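PDB 4HR6: lectin, which binds galactosides through its two ricin-type beta-trefoil domains and is a nontoxic seed homologue of type II ribosome-inactivating proteins. Local coordinates for residues Thr157-Glu162 / Gln171-Tyr176. Numbering follows the deposited sequence.
Sequences TNMWLE and QSWALY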
loop_
_atom_site.group_PDB
_atom_site.type_symbol
_atom_site.label_atom_id
_atom_site.label_comp_id
_atom_site.label_asym_id
_atom_site.label_seq_id
_atom_site.Cartn_x
_atom_site.Cartn_y
_atom_site.Cartn_z
ATOM N N THR C 157 -15.285 19.715 12.845
ATOM C CA THR C 157 -14.268 20.738 13.136
ATOM C C THR C 157 -13.004 20.148 13.731
ATOM O O THR C 157 -11.919 20.667 13.483
ATOM C CB THR C 157 -14.789 21.849 14.096
ATOM O OG1 THR C 157 -15.172 21.273 15.349
ATOM C CG2 THR C 157 -15.992 22.590 13.491
ATOM N N ASN C 158 -13.132 19.081 14.519
ATOM C CA ASN C 158 -11.974 18.424 15.138
ATOM C C ASN C 158 -11.809 16.948 14.748
ATOM O O ASN C 158 -12.670 16.376 14.088
ATOM C CB ASN C 158 -12.066 18.544 16.651
ATOM C CG ASN C 158 -11.349 19.760 17.169
ATOM O OD1 ASN C 158 -11.643 20.884 16.760
ATOM N ND2 ASN C 158 -10.385 19.545 18.063
ATOM N N MET C 159 -10.701 16.340 15.161
ATOM C CA MET C 159 -10.501 14.911 14.914
ATOM C C MET C 159 -9.640 14.197 15.954
ATOM O O MET C 159 -8.672 14.751 16.463
ATOM C CB MET C 159 -9.946 14.671 13.495
ATOM C CG MET C 159 -8.484 15.028 13.289
ATOM S SD MET C 159 -7.834 14.219 11.809
ATOM C CE MET C 159 -6.146 13.927 12.335
ATOM N N TRP C 160 -10.038 12.967 16.277
ATOM C CA TRP C 160 -9.261 12.076 17.141
ATOM C C TRP C 160 -9.708 10.618 16.943
ATOM O O TRP C 160 -10.566 10.315 16.108
ATOM C CB TRP C 160 -9.386 12.486 18.623
ATOM C CG TRP C 160 -10.800 12.601 19.124
ATOM C CD1 TRP C 160 -11.684 11.587 19.359
ATOM C CD2 TRP C 160 -11.485 13.813 19.460
ATOM N NE1 TRP C 160 -12.890 12.094 19.801
ATOM C CE2 TRP C 160 -12.785 13.459 19.885
ATOM C CE3 TRP C 160 -11.121 15.167 19.449
ATOM C CZ2 TRP C 160 -13.726 14.410 20.285
ATOM C CZ3 TRP C 160 -12.055 16.108 19.846
ATOM C CH2 TRP C 160 -13.343 15.725 20.259
ATOM N N LEU C 161 -9.139 9.727 17.742
ATOM C CA LEU C 161 -9.443 8.303 17.658
ATOM C C LEU C 161 -10.651 7.877 18.487
ATOM O O LEU C 161 -10.754 8.165 19.681
ATOM C CB LEU C 161 -8.208 7.495 18.049
ATOM C CG LEU C 161 -7.066 7.661 17.044
ATOM C CD1 LEU C 161 -5.764 7.109 17.604
ATOM C CD2 LEU C 161 -7.435 6.997 15.733
ATOM N N GLU C 162 -11.574 7.205 17.815
ATOM C CA GLU C 162 -12.727 6.600 18.437
ATOM C C GLU C 162 -12.726 5.124 18.039
ATOM O O GLU C 162 -11.941 4.707 17.189
ATOM C CB GLU C 162 -13.994 7.297 17.947
ATOM C CG GLU C 162 -14.142 8.722 18.482
ATOM C CD GLU C 162 -14.444 8.770 19.981
ATOM O OE1 GLU C 162 -13.944 9.688 20.670
ATOM O OE2 GLU C 162 -15.168 7.880 20.476
ATOM N N GLN C 171 -16.260 8.596 10.175
ATOM C CA GLN C 171 -15.034 7.797 10.139
ATOM C C GLN C 171 -14.549 7.522 8.709
ATOM O O GLN C 171 -13.579 6.790 8.515
ATOM C CB GLN C 171 -15.248 6.486 10.913
ATOM C CG GLN C 171 -15.465 6.724 12.407
ATOM C CD GLN C 171 -15.376 5.467 13.253
ATOM O OE1 GLN C 171 -15.496 4.353 12.745
ATOM N NE2 GLN C 171 -15.172 5.644 14.564
ATOM N N SER C 172 -15.204 8.135 7.721
ATOM C CA SER C 172 -14.875 7.918 6.318
ATOM C C SER C 172 -14.154 9.125 5.721
ATOM O O SER C 172 -14.630 10.275 5.807
ATOM C CB SER C 172 -16.131 7.571 5.522
ATOM O OG SER C 172 -15.840 7.491 4.136
ATOM N N TRP C 173 -12.998 8.842 5.124
ATOM C CA TRP C 173 -12.078 9.850 4.608
ATOM C C TRP C 173 -11.819 9.625 3.132
ATOM O O TRP C 173 -11.854 8.482 2.636
ATOM C CB TRP C 173 -10.768 9.792 5.379
ATOM C CG TRP C 173 -10.980 9.976 6.846
ATOM C CD1 TRP C 173 -11.154 9.003 7.778
ATOM C CD2 TRP C 173 -11.082 11.222 7.539
ATOM N NE1 TRP C 173 -11.342 9.560 9.023
ATOM C CE2 TRP C 173 -11.305 10.926 8.902
ATOM C CE3 TRP C 173 -11.007 12.563 7.141
ATOM C CZ2 TRP C 173 -11.451 11.925 9.872
ATOM C CZ3 TRP C 173 -11.142 13.554 8.104
ATOM C CH2 TRP C 173 -11.366 13.229 9.454
ATOM N N ALA C 174 -11.560 10.719 2.427
ATOM C CA ALA C 174 -11.305 10.673 1.009
ATOM C C ALA C 174 -9.909 11.195 0.750
ATOM O O ALA C 174 -9.587 12.329 1.115
ATOM C CB ALA C 174 -12.333 11.494 0.266
ATOM N N LEU C 175 -9.082 10.345 0.135
ATOM C CA LEU C 175 -7.699 10.681 -0.186
ATOM C C LEU C 175 -7.601 11.183 -1.633
ATOM O O LEU C 175 -7.876 10.450 -2.583
ATOM C CB LEU C 175 -6.797 9.473 0.021
ATOM C CG LEU C 175 -6.452 9.068 1.459
ATOM C CD1 LEU C 175 -7.678 8.969 2.360
ATOM C CD2 LEU C 175 -5.718 7.738 1.436
ATOM N N TYR C 176 -7.200 12.439 -1.783
ATOM C CA TYR C 176 -7.190 13.107 -3.085
ATOM C C TYR C 176 -5.798 13.069 -3.687
ATOM O O TYR C 176 -4.797 12.952 -2.968
ATOM C CB TYR C 176 -7.674 14.573 -2.952
ATOM C CG TYR C 176 -9.171 14.744 -3.074
ATOM C CD1 TYR C 176 -10.027 14.140 -2.174
ATOM C CD2 TYR C 176 -9.733 15.521 -4.094
ATOM C CE1 TYR C 176 -11.400 14.271 -2.276
ATOM C CE2 TYR C 176 -11.109 15.661 -4.205
ATOM C CZ TYR C 176 -11.937 15.031 -3.287
ATOM O OH TYR C 176 -13.305 15.149 -3.373
#
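In the second ricin-type beta-trefoil domain, Met159 of strand 158-163 and Trp173 of strand 173-175 meet in a Met-aromatic contact, an example of two strands that share no backbone hydrogen bond yet join through core side chains. Met159 SD lies 5.1 Å from the centroid of the Trp173 six-membered ring. The sulfur approaches obliquely, 41° off the ring normal, and Met159 SD comes nearest at Trp173 CH2, 4.4 Å away. Trp173 NE1 donates a hydrogen bond to Leu150 O, while Ile204 packs on Met159 and Ile206 on Trp173. Elsewhere in the contact the extended chain of Gln171 brings NE2 to within 3.9 Å of Glu162 CB. Gln171 NE2 donates to Glu163 O and Glu151 OE1, fastening the end of the connection to the hairpin of 148-153 and 158-163, and Gln171 OE1 accepts from Val165 N within that connection. The Glu162 chain bends at chi2 and its end leads away from Gln171; within its own strand, OE1 takes the Trp160 NE1 hydrogen through the anti lone pair, in a bond far from straight (132°). With no hydrogen bond across it, the contact probably rests mainly on van der Waals and sulfur-aromatic attraction, the buried polar groups of Trp173 and Gln171 being satisfied by neighbouring parts of the domain.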